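Local structure of eukaryotic Translation Initiation 4E (Schistosoma mansoni, 3HXI) at residues G84-V90 with S133-L139; W100-L104 with G123-Q127; D163-P169 with C183-I189. The protein binds the 7-methylguanosine cap of mRNA and a 4E-BP peptide, consistent with a cap-recognition role in translation initiation that binding proteins inhibit. One frame throughout, in Å; residues are numbered along the deposited sequence.

Interaction 1: residues G84-V90 with S133-L139. With GTG (7-methyl-guanosine-5'-triphosphate-5'-guanosine), chain C.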
loop_
_atom_site.group_PDB
_atom_site.type_symbol
_atom_site.label_atom_id
_atom_site.label_comp_id
_atom_site.label_asym_id
_atom_site.label_seq_id
_atom_site.Cartn_x
_atom_site.Cartn_y
_atom_site.Cartn_z
ATOM N N GLY A 84 -8.514 3.335 7.908
ATOM C CA GLY A 84 -7.421 2.861 8.735
ATOM C C GLY A 84 -6.487 2.044 7.883
ATOM O O GLY A 84 -6.786 1.740 6.727
ATOM N N ARG A 85 -5.341 1.700 8.456
ATOM C CA ARG A 85 -4.325 0.959 7.722
ATOM C C ARG A 85 -3.965 -0.353 8.394
ATOM O O ARG A 85 -3.914 -0.429 9.624
ATOM C CB ARG A 85 -3.053 1.815 7.532
ATOM C CG ARG A 85 -2.226 1.957 8.805
ATOM C CD ARG A 85 -1.038 2.860 8.612
ATOM N NE ARG A 85 -0.308 2.972 9.862
ATOM C CZ ARG A 85 0.883 3.537 10.011
ATOM N NH1 ARG A 85 1.448 3.551 11.222
ATOM N NH2 ARG A 85 1.509 4.075 8.971
ATOM N N TRP A 86 -3.731 -1.384 7.575
ATOM C CA TRP A 86 -2.991 -2.556 8.036
ATOM C C TRP A 86 -1.523 -2.172 8.034
ATOM O O TRP A 86 -1.008 -1.774 6.995
ATOM C CB TRP A 86 -3.237 -3.775 7.136
ATOM C CG TRP A 86 -4.523 -4.526 7.502
ATOM C CD1 TRP A 86 -5.649 -4.649 6.738
ATOM C CD2 TRP A 86 -4.796 -5.215 8.735
ATOM N NE1 TRP A 86 -6.613 -5.409 7.413
ATOM C CE2 TRP A 86 -6.103 -5.759 8.637
ATOM C CE3 TRP A 86 -4.044 -5.460 9.903
ATOM C CZ2 TRP A 86 -6.677 -6.522 9.666
ATOM C CZ3 TRP A 86 -4.613 -6.195 10.913
ATOM C CH2 TRP A 86 -5.928 -6.721 10.790
ATOM N N LEU A 87 -0.871 -2.271 9.198
ATOM C CA LEU A 87 0.539 -1.920 9.343
ATOM C C LEU A 87 1.419 -3.160 9.457
ATOM O O LEU A 87 1.163 -4.057 10.273
ATOM C CB LEU A 87 0.738 -0.993 10.553
ATOM C CG LEU A 87 2.214 -0.701 10.870
ATOM C CD1 LEU A 87 2.790 0.283 9.878
ATOM C CD2 LEU A 87 2.324 -0.194 12.284
ATOM N N ILE A 88 2.459 -3.198 8.623
ATOM C CA ILE A 88 3.371 -4.347 8.568
ATOM C C ILE A 88 4.755 -3.863 8.978
ATOM O O ILE A 88 5.312 -2.979 8.327
ATOM C CB ILE A 88 3.494 -4.910 7.132
ATOM C CG1 ILE A 88 2.147 -5.441 6.619
ATOM C CG2 ILE A 88 4.567 -6.044 7.078
ATOM C CD1 ILE A 88 2.029 -5.366 5.097
ATOM N N ASN A 89 5.294 -4.428 10.061
ATOM C CA ASN A 89 6.627 -4.088 10.509
ATOM C C ASN A 89 7.617 -5.049 9.900
ATOM O O ASN A 89 7.594 -6.259 10.177
ATOM C CB ASN A 89 6.726 -4.112 12.028
ATOM C CG ASN A 89 5.898 -3.023 12.679
ATOM O OD1 ASN A 89 5.866 -1.888 12.206
ATOM N ND2 ASN A 89 5.225 -3.365 13.765
ATOM N N VAL A 90 8.475 -4.503 9.056
ATOM C CA VAL A 90 9.456 -5.289 8.313
ATOM C C VAL A 90 10.536 -5.770 9.262
ATOM O O VAL A 90 11.003 -5.003 10.109
ATOM C CB VAL A 90 10.094 -4.439 7.196
ATOM C CG1 VAL A 90 11.244 -5.183 6.506
ATOM C CG2 VAL A 90 9.034 -4.023 6.199
ATOM N N SER A 133 11.543 -0.669 8.969
ATOM C CA SER A 133 10.736 -0.178 7.852
ATOM C C SER A 133 9.298 -0.658 8.027
ATOM O O SER A 133 9.022 -1.538 8.853
ATOM C CB SER A 133 11.341 -0.643 6.504
ATOM O OG SER A 133 12.648 -0.090 6.289
ATOM N N LYS A 134 8.375 -0.032 7.292
ATOM C CA LYS A 134 6.959 -0.314 7.451
ATOM C C LYS A 134 6.310 -0.381 6.076
ATOM O O LYS A 134 6.619 0.428 5.199
ATOM C CB LYS A 134 6.284 0.787 8.271
ATOM C CG LYS A 134 6.788 0.906 9.718
ATOM C CD LYS A 134 6.193 2.116 10.385
ATOM C CE LYS A 134 6.918 3.419 9.951
ATOM N NZ LYS A 134 6.603 4.539 10.891
ATOM N N LEU A 135 5.414 -1.345 5.893
ATOM C CA LEU A 135 4.530 -1.351 4.726
ATOM C C LEU A 135 3.122 -1.236 5.282
ATOM O O LEU A 135 2.843 -1.786 6.348
ATOM C CB LEU A 135 4.650 -2.650 3.931
ATOM C CG LEU A 135 5.714 -2.799 2.837
ATOM C CD1 LEU A 135 7.087 -3.103 3.468
ATOM C CD2 LEU A 135 5.342 -3.930 1.867
ATOM N N SER A 136 2.241 -0.561 4.558
ATOM C CA SER A 136 0.881 -0.327 5.037
ATOM C C SER A 136 -0.070 -0.498 3.869
ATOM O O SER A 136 0.291 -0.217 2.734
ATOM C CB SER A 136 0.746 1.106 5.553
ATOM O OG SER A 136 1.404 1.280 6.788
ATOM N N VAL A 137 -1.292 -0.930 4.160
ATOM C CA VAL A 137 -2.375 -0.858 3.194
ATOM C C VAL A 137 -3.486 -0.055 3.852
ATOM O O VAL A 137 -3.961 -0.409 4.929
ATOM C CB VAL A 137 -2.909 -2.235 2.815
ATOM C CG1 VAL A 137 -4.216 -2.103 2.008
ATOM C CG2 VAL A 137 -1.859 -3.022 2.055
ATOM N N TRP A 138 -3.897 1.011 3.178
ATOM C CA TRP A 138 -4.927 1.917 3.671
ATOM C C TRP A 138 -6.284 1.473 3.137
ATOM O O TRP A 138 -6.413 1.187 1.935
ATOM C CB TRP A 138 -4.613 3.313 3.140
ATOM C CG TRP A 138 -3.472 4.015 3.844
ATOM C CD1 TRP A 138 -2.346 3.453 4.405
ATOM C CD2 TRP A 138 -3.354 5.424 4.034
ATOM N NE1 TRP A 138 -1.535 4.446 4.926
ATOM C CE2 TRP A 138 -2.141 5.661 4.722
ATOM C CE3 TRP A 138 -4.161 6.521 3.675
ATOM C CZ2 TRP A 138 -1.723 6.952 5.084
ATOM C CZ3 TRP A 138 -3.751 7.793 4.034
ATOM C CH2 TRP A 138 -2.525 8.003 4.717
ATOM N N LEU A 139 -7.263 1.427 4.043
ATOM C CA LEU A 139 -8.618 0.936 3.802
ATOM C C LEU A 139 -9.599 2.069 4.051
ATOM O O LEU A 139 -9.322 2.968 4.846
ATOM C CB LEU A 139 -8.941 -0.210 4.770
ATOM C CG LEU A 139 -8.142 -1.514 4.644
ATOM C CD1 LEU A 139 -8.860 -2.653 5.372
ATOM C CD2 LEU A 139 -7.977 -1.902 3.180
HETATM P PA GTG C . 5.139 8.887 9.378
HETATM O O1A GTG C . 6.193 9.221 8.357
HETATM O O2A GTG C . 4.038 7.889 9.092
HETATM O O3A GTG C . 5.767 8.488 10.801
HETATM P PB GTG C . 7.269 8.130 11.185
HETATM O O1B GTG C . 7.815 7.033 10.304
HETATM O O2B GTG C . 7.259 7.944 12.699
HETATM O O3B GTG C . 7.990 9.538 10.897
HETATM N N9A GTG C . 1.620 12.759 8.218
HETATM C C8A GTG C . 1.682 11.477 7.844
HETATM N N7A GTG C . 0.613 11.201 7.064
HETATM C C7X GTG C . 0.355 9.869 6.462
HETATM C C5A GTG C . -0.107 12.321 6.962
HETATM C C6A GTG C . -1.300 12.597 6.283
HETATM O O6A GTG C . -1.915 11.740 5.607
HETATM N N1A GTG C . -1.810 13.850 6.386
HETATM C C2A GTG C . -1.149 14.805 7.113
HETATM N N2A GTG C . -1.629 16.057 7.226
HETATM N N3A GTG C . 0.006 14.533 7.762
HETATM C C4A GTG C . 0.532 13.298 7.683
HETATM O O5D GTG C . 4.404 10.251 9.708
HETATM C C5D GTG C . 5.172 11.353 10.178
HETATM C C4D GTG C . 4.278 12.567 10.298
HETATM O O4D GTG C . 3.871 12.958 8.994
HETATM C C3D GTG C . 2.995 12.316 11.063
HETATM O O3D GTG C . 3.206 12.393 12.471
HETATM C C2D GTG C . 2.109 13.419 10.534
HETATM O O2D GTG C . 2.411 14.650 11.208
HETATM C C1D GTG C . 2.560 13.515 9.081
HETATM P PG GTG C . 9.568 9.841 10.896
HETATM O O1G GTG C . 10.405 8.616 10.711
HETATM O O2G GTG C . 9.865 10.787 12.047
HETATM O O5E GTG C . 9.653 10.715 9.551
HETATM C C5E GTG C . 9.531 10.086 8.277
HETATM C C4E GTG C . 9.745 11.105 7.176
HETATM O O4E GTG C . 8.706 12.085 7.250
HETATM C C3E GTG C . 11.046 11.872 7.322
HETATM O O3E GTG C . 11.443 12.277 6.001
HETATM C C2E GTG C . 10.664 13.121 8.104
HETATM O O2E GTG C . 11.550 14.227 7.863
HETATM C C1E GTG C . 9.275 13.378 7.535
HETATM N N9B GTG C . 8.304 14.079 8.398
HETATM C C8B GTG C . 8.001 13.401 9.637
HETATM N N7B GTG C . 7.004 14.302 10.208
HETATM C C5B GTG C . 6.788 15.321 9.322
HETATM C C6B GTG C . 5.905 16.501 9.336
HETATM O O6B GTG C . 5.162 16.669 10.340
HETATM N N1B GTG C . 5.956 17.352 8.272
HETATM C C2B GTG C . 6.786 17.128 7.195
HETATM N N2B GTG C . 6.816 17.980 6.140
HETATM N N3B GTG C . 7.617 16.060 7.122
HETATM C C4B GTG C . 7.634 15.161 8.127
HETATM O O HOH W 1 1.020 4.434 6.223
HETATM O O HOH W 2 4.096 5.191 9.533
#
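The cap-binding sheet of eIF4E illustrates how one beta ladder can serve a hydrophobic core on one face and a charged ligand on the other. Strands 84-89 and 134-139 are antiparallel neighbours in it, their axes 4.4 Å apart at 161°. Paired backbone bonds join Gly84 to Leu139, Trp86 to Val137 (Trp86 N to Val137 O 2.8 Å, Val137 N to Trp86 O 3.0 Å) and Ile88 to Leu135, and Val90 N to Ser133 O (3.0 Å) carries the ladder one step past the strand ends. Alternation then sorts the side chains. Trp86, Ile88, Leu135, Val137 and Leu139 lie on the face packed by helices 96-108 and 145-159; Ile88 CD1 meets Leu135 CB at 4.0 Å, and Val90 CG2 reaches Leu135 CD1 at 3.5 Å. The other face, bearing Arg85, Lys134, Ser136 and Trp138, looks to the cap. Trp138 meets the ring of Trp75 nearly parallel and brings its edge near the cap's methyl group, Trp138 CZ2 to GTG C7X 3.8 Å. Arg85, whose NH1 is held by Gln168, gives NH2 to two waters: water 1, at 2.8 Å, also accepts from Trp138 NE1, while water 2, at 2.9 Å, accepts from Lys134 NZ and donates to GTG O2A. Lys134 also grips the triphosphate directly, its NZ donating to GTG O1B at 2.8 Å.

Interaction 2: residues W100-L104 with G123-Q127; sequences WDELL and GAVFQ. With GTG (7-methyl-guanosine-5'-triphosphate-5'-guanosine), chain C.
This is a buried helix-on-sheet contact, in which one turn of helix 96-108 lies along strand 121-127, in the middle of the sheet. The short segments run almost antiparallel, at 172°, with axes 9.8 Å apart at closest approach; Trp100 sits opposite Phe126 (CA to CA 7.2 Å) and Leu104 opposite Ala124 (7.4 Å). Residues 100-104 are alpha-helical, with Leu104 N bonded to Trp100 O at 2.9 Å, while 123-127 are extended. No hydrogen bond crosses; the join is apolar. Trp100 (chi1 t) lays its indole along the strand: Phe126 CB makes a CH-pi contact 3.7 Å from the centroid of the six-membered ring, over its face, and Trp100 CH2 comes edge-on to Ala124 C at 3.7 Å. Such layering of helices on one side of a curved antiparallel sheet is the architecture of the eIF4E fold, the cap held on the other. Ala124 CB takes Leu103 CD2 and Leu104 CD2, each at 3.9 Å. Asp101 and Glu102 do not touch the strand; they form salt bridges with basic side chains of the bound 4E-BP peptide, and Asp101 also pairs with Arg54. At the strand's end Gln127 NE2 donates to GTG O2A at 3.2 Å.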
loop_
_atom_site.group_PDB
_atom_site.type_symbol
_atom_site.label_atom_id
_atom_site.label_comp_id
_atom_site.label_asym_id
_atom_site.label_seq_id
_atom_site.Cartn_x
_atom_site.Cartn_y
_atom_site.Cartn_z
ATOM N N TRP A 100 7.107 -5.395 -1.324
ATOM C CA TRP A 100 6.459 -4.326 -2.107
ATOM C C TRP A 100 5.862 -4.856 -3.389
ATOM O O TRP A 100 4.707 -4.582 -3.687
ATOM C CB TRP A 100 7.452 -3.219 -2.411
ATOM C CG TRP A 100 6.875 -1.927 -2.926
ATOM C CD1 TRP A 100 7.272 -1.268 -4.046
ATOM C CD2 TRP A 100 5.829 -1.127 -2.333
ATOM N NE1 TRP A 100 6.544 -0.094 -4.197
ATOM C CE2 TRP A 100 5.651 0.008 -3.164
ATOM C CE3 TRP A 100 5.026 -1.259 -1.195
ATOM C CZ2 TRP A 100 4.692 1.015 -2.888
ATOM C CZ3 TRP A 100 4.064 -0.256 -0.916
ATOM C CH2 TRP A 100 3.913 0.864 -1.769
ATOM N N ASP A 101 6.634 -5.629 -4.154
ATOM C CA ASP A 101 6.108 -6.204 -5.400
ATOM C C ASP A 101 4.897 -7.124 -5.179
ATOM O O ASP A 101 3.938 -7.043 -5.920
ATOM C CB ASP A 101 7.184 -6.973 -6.165
ATOM C CG ASP A 101 8.270 -6.070 -6.742
ATOM O OD1 ASP A 101 8.106 -4.820 -6.745
ATOM O OD2 ASP A 101 9.304 -6.633 -7.206
ATOM N N GLU A 102 4.945 -7.992 -4.168
ATOM C CA GLU A 102 3.812 -8.883 -3.883
ATOM C C GLU A 102 2.591 -8.073 -3.453
ATOM O O GLU A 102 1.440 -8.382 -3.833
ATOM C CB GLU A 102 4.163 -9.878 -2.769
ATOM C CG GLU A 102 5.213 -10.926 -3.166
ATOM C CD GLU A 102 4.807 -11.723 -4.405
ATOM O OE1 GLU A 102 3.647 -12.189 -4.501
ATOM O OE2 GLU A 102 5.678 -11.919 -5.264
ATOM N N LEU A 103 2.841 -7.059 -2.634
ATOM C CA LEU A 103 1.755 -6.223 -2.141
ATOM C C LEU A 103 1.060 -5.511 -3.302
ATOM O O LEU A 103 -0.178 -5.548 -3.414
ATOM C CB LEU A 103 2.233 -5.228 -1.080
ATOM C CG LEU A 103 1.108 -4.488 -0.316
ATOM C CD1 LEU A 103 0.216 -5.481 0.437
ATOM C CD2 LEU A 103 1.666 -3.424 0.618
ATOM N N LEU A 104 1.845 -4.888 -4.172
ATOM C CA LEU A 104 1.288 -4.141 -5.288
ATOM C C LEU A 104 0.596 -5.051 -6.299
ATOM O O LEU A 104 -0.442 -4.700 -6.837
ATOM C CB LEU A 104 2.371 -3.274 -5.955
ATOM C CG LEU A 104 3.065 -2.217 -5.083
ATOM C CD1 LEU A 104 3.803 -1.262 -5.998
ATOM C CD2 LEU A 104 2.112 -1.456 -4.112
ATOM N N GLY A 123 -5.102 2.274 -0.893
ATOM C CA GLY A 123 -3.735 2.289 -1.413
ATOM C C GLY A 123 -2.722 1.592 -0.523
ATOM O O GLY A 123 -3.088 1.027 0.515
ATOM N N ALA A 124 -1.461 1.632 -0.940
ATOM C CA ALA A 124 -0.354 0.996 -0.224
ATOM C C ALA A 124 0.796 1.998 -0.030
ATOM O O ALA A 124 0.952 2.950 -0.812
ATOM C CB ALA A 124 0.132 -0.239 -0.971
ATOM N N VAL A 125 1.590 1.778 1.008
ATOM C CA VAL A 125 2.664 2.707 1.389
ATOM C C VAL A 125 3.894 1.907 1.820
ATOM O O VAL A 125 3.775 0.984 2.620
ATOM C CB VAL A 125 2.246 3.606 2.576
ATOM C CG1 VAL A 125 3.297 4.720 2.838
ATOM C CG2 VAL A 125 0.861 4.227 2.356
ATOM N N PHE A 126 5.052 2.275 1.288
ATOM C CA PHE A 126 6.320 1.755 1.752
ATOM C C PHE A 126 7.140 2.853 2.419
ATOM O O PHE A 126 7.380 3.895 1.824
ATOM C CB PHE A 126 7.128 1.168 0.600
ATOM C CG PHE A 126 8.450 0.629 1.047
ATOM C CD1 PHE A 126 8.496 -0.344 2.039
ATOM C CD2 PHE A 126 9.639 1.157 0.552
ATOM C CE1 PHE A 126 9.731 -0.844 2.497
ATOM C CE2 PHE A 126 10.874 0.681 1.004
ATOM C CZ PHE A 126 10.922 -0.327 1.961
ATOM N N GLN A 127 7.562 2.608 3.655
ATOM C CA GLN A 127 8.295 3.597 4.448
ATOM C C GLN A 127 9.598 2.986 4.972
ATOM O O GLN A 127 9.600 2.255 5.955
ATOM C CB GLN A 127 7.438 4.117 5.602
ATOM C CG GLN A 127 6.154 4.773 5.129
ATOM C CD GLN A 127 5.279 5.194 6.277
ATOM O OE1 GLN A 127 4.826 4.357 7.063
ATOM N NE2 GLN A 127 5.049 6.496 6.396
HETATM P PA GTG C . 5.139 8.887 9.378
HETATM O O1A GTG C . 6.193 9.221 8.357
HETATM O O2A GTG C . 4.038 7.889 9.092
HETATM O O3A GTG C . 5.767 8.488 10.801
HETATM P PB GTG C . 7.269 8.130 11.185
HETATM O O1B GTG C . 7.815 7.033 10.304
HETATM O O2B GTG C . 7.259 7.944 12.699
HETATM O O3B GTG C . 7.990 9.538 10.897
HETATM N N9A GTG C . 1.620 12.759 8.218
HETATM C C8A GTG C . 1.682 11.477 7.844
HETATM N N7A GTG C . 0.613 11.201 7.064
HETATM C C7X GTG C . 0.355 9.869 6.462
HETATM C C5A GTG C . -0.107 12.321 6.962
HETATM C C6A GTG C . -1.300 12.597 6.283
HETATM O O6A GTG C . -1.915 11.740 5.607
HETATM N N1A GTG C . -1.810 13.850 6.386
HETATM C C2A GTG C . -1.149 14.805 7.113
HETATM N N2A GTG C . -1.629 16.057 7.226
HETATM N N3A GTG C . 0.006 14.533 7.762
HETATM C C4A GTG C . 0.532 13.298 7.683
HETATM O O5D GTG C . 4.404 10.251 9.708
HETATM C C5D GTG C . 5.172 11.353 10.178
HETATM C C4D GTG C . 4.278 12.567 10.298
HETATM O O4D GTG C . 3.871 12.958 8.994
HETATM C C3D GTG C . 2.995 12.316 11.063
HETATM O O3D GTG C . 3.206 12.393 12.471
HETATM C C2D GTG C . 2.109 13.419 10.534
HETATM O O2D GTG C . 2.411 14.650 11.208
HETATM C C1D GTG C . 2.560 13.515 9.081
HETATM P PG GTG C . 9.568 9.841 10.896
HETATM O O1G GTG C . 10.405 8.616 10.711
HETATM O O2G GTG C . 9.865 10.787 12.047
HETATM O O5E GTG C . 9.653 10.715 9.551
HETATM C C5E GTG C . 9.531 10.086 8.277
HETATM C C4E GTG C . 9.745 11.105 7.176
HETATM O O4E GTG C . 8.706 12.085 7.250
HETATM C C3E GTG C . 11.046 11.872 7.322
HETATM O O3E GTG C . 11.443 12.277 6.001
HETATM C C2E GTG C . 10.664 13.121 8.104
HETATM O O2E GTG C . 11.550 14.227 7.863
HETATM C C1E GTG C . 9.275 13.378 7.535
HETATM N N9B GTG C . 8.304 14.079 8.398
HETATM C C8B GTG C . 8.001 13.401 9.637
HETATM N N7B GTG C . 7.004 14.302 10.208
HETATM C C5B GTG C . 6.788 15.321 9.322
HETATM C C6B GTG C . 5.905 16.501 9.336
HETATM O O6B GTG C . 5.162 16.669 10.340
HETATM N N1B GTG C . 5.956 17.352 8.272
HETATM C C2B GTG C . 6.786 17.128 7.195
HETATM N N2B GTG C . 6.816 17.980 6.140
HETATM N N3B GTG C . 7.617 16.060 7.122
HETATM C C4B GTG C . 7.634 15.161 8.127
#

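Interaction 3: residues D163-P169 with C183-I189; sequences DTIYFQP and CTGKYEI
Backbone hydrogen bonds join residues 187-189 to 165-167: Ile165 N to Ile189 O (2.8 Å) and Ile189 N to Ile165 O (3.0 Å) are reciprocal, and Phe167 N donates to Tyr187 O at 2.9 Å. Tyr166 and Glu188 form the antiparallel non-hydrogen-bonded pair between them, CA to CA 4.7 Å. Lys186, with phi/psi near -53/-39, breaks the extended run, and its N reaches Phe167 O only weakly (2.8 Å). Gln168, whose OE1 takes Arg85 NH1, bonds Thr184 O through NE2 at 3.2 Å. Thr184 OG1 donates to Glu188 OE2 (3.2 Å). Tyr166, chi1 m, takes Cys183 O over one ring face, while Cys183 SG makes an oblique sulfur-aromatic contact, 4.1 Å from the ring centroid. Phe167, chi1 t, meets Tyr187 obliquely, CD2 to CD2 3.5 Å, and Ile165 CG1 touches Ile189 CG1 at 3.8 Å. The pairing characterises a short edge strand: the weakly bonded strand at about 187-188 is outermost in this chain, strand 166-169 borders 84-89, and Tyr187 and Ile189 rest on Leu149 of helix 145-159.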
loop_
_atom_site.group_PDB
_atom_site.type_symbol
_atom_site.label_atom_id
_atom_site.label_comp_id
_atom_site.label_asym_id
_atom_site.label_seq_id
_atom_site.Cartn_x
_atom_site.Cartn_y
_atom_site.Cartn_z
ATOM N N ASP A 163 5.062 -12.289 11.585
ATOM C CA ASP A 163 4.770 -11.426 12.709
ATOM C C ASP A 163 3.372 -10.835 12.596
ATOM O O ASP A 163 2.824 -10.700 11.487
ATOM C CB ASP A 163 5.797 -10.302 12.807
ATOM C CG ASP A 163 7.168 -10.805 13.161
ATOM O OD1 ASP A 163 7.318 -12.023 13.325
ATOM O OD2 ASP A 163 8.083 -9.986 13.302
ATOM N N THR A 164 2.828 -10.471 13.755
ATOM C CA THR A 164 1.511 -9.867 13.853
ATOM C C THR A 164 1.431 -8.572 13.063
ATOM O O THR A 164 2.343 -7.716 13.139
ATOM C CB THR A 164 1.172 -9.555 15.322
ATOM O OG1 THR A 164 1.198 -10.770 16.066
ATOM C CG2 THR A 164 -0.209 -8.897 15.450
ATOM N N ILE A 165 0.347 -8.433 12.315
ATOM C CA ILE A 165 0.025 -7.156 11.660
ATOM C C ILE A 165 -1.117 -6.441 12.394
ATOM O O ILE A 165 -1.972 -7.094 12.976
ATOM C CB ILE A 165 -0.289 -7.324 10.154
ATOM C CG1 ILE A 165 -1.518 -8.219 9.900
ATOM C CG2 ILE A 165 0.944 -7.854 9.405
ATOM C CD1 ILE A 165 -2.011 -8.162 8.440
ATOM N N TYR A 166 -1.127 -5.112 12.313
ATOM C CA TYR A 166 -1.953 -4.246 13.156
ATOM C C TYR A 166 -2.848 -3.336 12.327
ATOM O O TYR A 166 -2.377 -2.679 11.387
ATOM C CB TYR A 166 -1.055 -3.378 14.044
ATOM C CG TYR A 166 -0.097 -4.195 14.903
ATOM C CD1 TYR A 166 -0.535 -4.804 16.093
ATOM C CD2 TYR A 166 1.237 -4.381 14.509
ATOM C CE1 TYR A 166 0.347 -5.562 16.880
ATOM C CE2 TYR A 166 2.120 -5.137 15.286
ATOM C CZ TYR A 166 1.666 -5.725 16.461
ATOM O OH TYR A 166 2.546 -6.460 17.210
ATOM N N PHE A 167 -4.140 -3.294 12.665
ATOM C CA PHE A 167 -5.058 -2.366 11.986
ATOM C C PHE A 167 -5.306 -1.113 12.835
ATOM O O PHE A 167 -5.877 -1.191 13.929
ATOM C CB PHE A 167 -6.397 -3.023 11.613
ATOM C CG PHE A 167 -7.278 -2.127 10.786
ATOM C CD1 PHE A 167 -7.044 -1.990 9.420
ATOM C CD2 PHE A 167 -8.290 -1.393 11.366
ATOM C CE1 PHE A 167 -7.817 -1.126 8.634
ATOM C CE2 PHE A 167 -9.079 -0.542 10.586
ATOM C CZ PHE A 167 -8.823 -0.405 9.214
ATOM N N GLN A 168 -4.883 0.027 12.298
ATOM C CA GLN A 168 -4.855 1.298 13.025
ATOM C C GLN A 168 -5.723 2.299 12.299
ATOM O O GLN A 168 -5.398 2.711 11.183
ATOM C CB GLN A 168 -3.419 1.834 13.130
ATOM C CG GLN A 168 -2.474 0.826 13.698
ATOM C CD GLN A 168 -1.031 1.270 13.652
ATOM O OE1 GLN A 168 -0.648 2.152 12.864
ATOM N NE2 GLN A 168 -0.214 0.663 14.515
ATOM N N PRO A 169 -6.844 2.691 12.932
ATOM C CA PRO A 169 -7.691 3.714 12.373
ATOM C C PRO A 169 -6.911 5.006 12.235
ATOM O O PRO A 169 -5.945 5.237 12.984
ATOM C CB PRO A 169 -8.799 3.870 13.428
ATOM C CG PRO A 169 -8.817 2.565 14.149
ATOM C CD PRO A 169 -7.353 2.206 14.224
ATOM N N CYS A 183 3.187 -0.604 19.863
ATOM C CA CYS A 183 2.590 -0.932 18.569
ATOM C C CYS A 183 1.408 -1.911 18.727
ATOM O O CYS A 183 1.571 -3.102 19.024
ATOM C CB CYS A 183 3.657 -1.471 17.621
ATOM S SG CYS A 183 3.136 -1.587 15.930
ATOM N N THR A 184 0.212 -1.382 18.513
ATOM C CA THR A 184 -1.007 -2.135 18.731
ATOM C C THR A 184 -2.010 -1.760 17.650
ATOM O O THR A 184 -1.759 -0.855 16.848
ATOM C CB THR A 184 -1.568 -1.857 20.146
ATOM O OG1 THR A 184 -2.598 -2.810 20.466
ATOM C CG2 THR A 184 -2.098 -0.434 20.258
ATOM N N GLY A 185 -3.130 -2.460 17.606
ATOM C CA GLY A 185 -4.173 -2.107 16.667
ATOM C C GLY A 185 -5.562 -2.447 17.166
ATOM O O GLY A 185 -5.734 -3.287 18.060
ATOM N N LYS A 186 -6.544 -1.778 16.580
ATOM C CA LYS A 186 -7.950 -2.120 16.753
ATOM C C LYS A 186 -8.205 -3.586 16.436
ATOM O O LYS A 186 -8.996 -4.236 17.119
ATOM C CB LYS A 186 -8.804 -1.224 15.864
ATOM C CG LYS A 186 -10.293 -1.537 15.908
ATOM C CD LYS A 186 -11.061 -0.519 15.129
ATOM C CE LYS A 186 -12.560 -0.755 15.351
ATOM N NZ LYS A 186 -13.338 0.308 14.725
ATOM N N TYR A 187 -7.538 -4.098 15.399
ATOM C CA TYR A 187 -7.566 -5.510 15.048
ATOM C C TYR A 187 -6.118 -5.944 14.891
ATOM O O TYR A 187 -5.263 -5.111 14.558
ATOM C CB TYR A 187 -8.294 -5.739 13.725
ATOM C CG TYR A 187 -9.684 -5.123 13.637
ATOM C CD1 TYR A 187 -10.700 -5.486 14.527
ATOM C CD2 TYR A 187 -9.987 -4.218 12.628
ATOM C CE1 TYR A 187 -11.973 -4.905 14.442
ATOM C CE2 TYR A 187 -11.259 -3.654 12.514
ATOM C CZ TYR A 187 -12.244 -4.001 13.417
ATOM O OH TYR A 187 -13.481 -3.419 13.284
ATOM N N GLU A 188 -5.838 -7.211 15.114
ATOM C CA GLU A 188 -4.510 -7.769 14.966
ATOM C C GLU A 188 -4.582 -9.170 14.405
ATOM O O GLU A 188 -5.439 -9.892 14.763
ATOM C CB GLU A 188 -3.836 -7.850 16.318
ATOM C CG GLU A 188 -3.659 -6.528 17.005
ATOM C CD GLU A 188 -2.771 -6.606 18.222
ATOM O OE1 GLU A 188 -2.427 -7.689 18.636
ATOM O OE2 GLU A 188 -2.463 -5.575 18.769
ATOM N N ILE A 189 -3.691 -9.532 13.509
ATOM C CA ILE A 189 -3.639 -10.912 13.046
ATOM C C ILE A 189 -2.280 -11.344 12.560
ATOM O O ILE A 189 -1.494 -10.501 12.257
ATOM C CB ILE A 189 -4.675 -11.231 11.985
ATOM C CG1 ILE A 189 -4.425 -10.510 10.712
ATOM C CG2 ILE A 189 -6.033 -10.787 12.391
ATOM C CD1 ILE A 189 -5.639 -10.322 10.051
#

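The three contacts read across one antiparallel sheet. Strand 121-127 of interaction 2 is the sheet neighbour of strand 134-139 of interaction 1, centres 9 Å apart, through Trp138 N with Gly123 O and Lys134 O with Gln127 N, each 2.8 Å and probably hydrogen-bonded. On the other flank, Leu87 N and Tyr166 O (2.7 Å) probably bond interaction 1 to interaction 3, again 9 Å between centres. Interactions 2 and 3 are 17 Å apart between centres and do not touch. Lys134 and Gln127, from separate contacts, both hydrogen-bond the cap triphosphate, whereas interaction 3 comes near it through Gln168, whose side chain is about 8 Å from the ligand and holds Arg85.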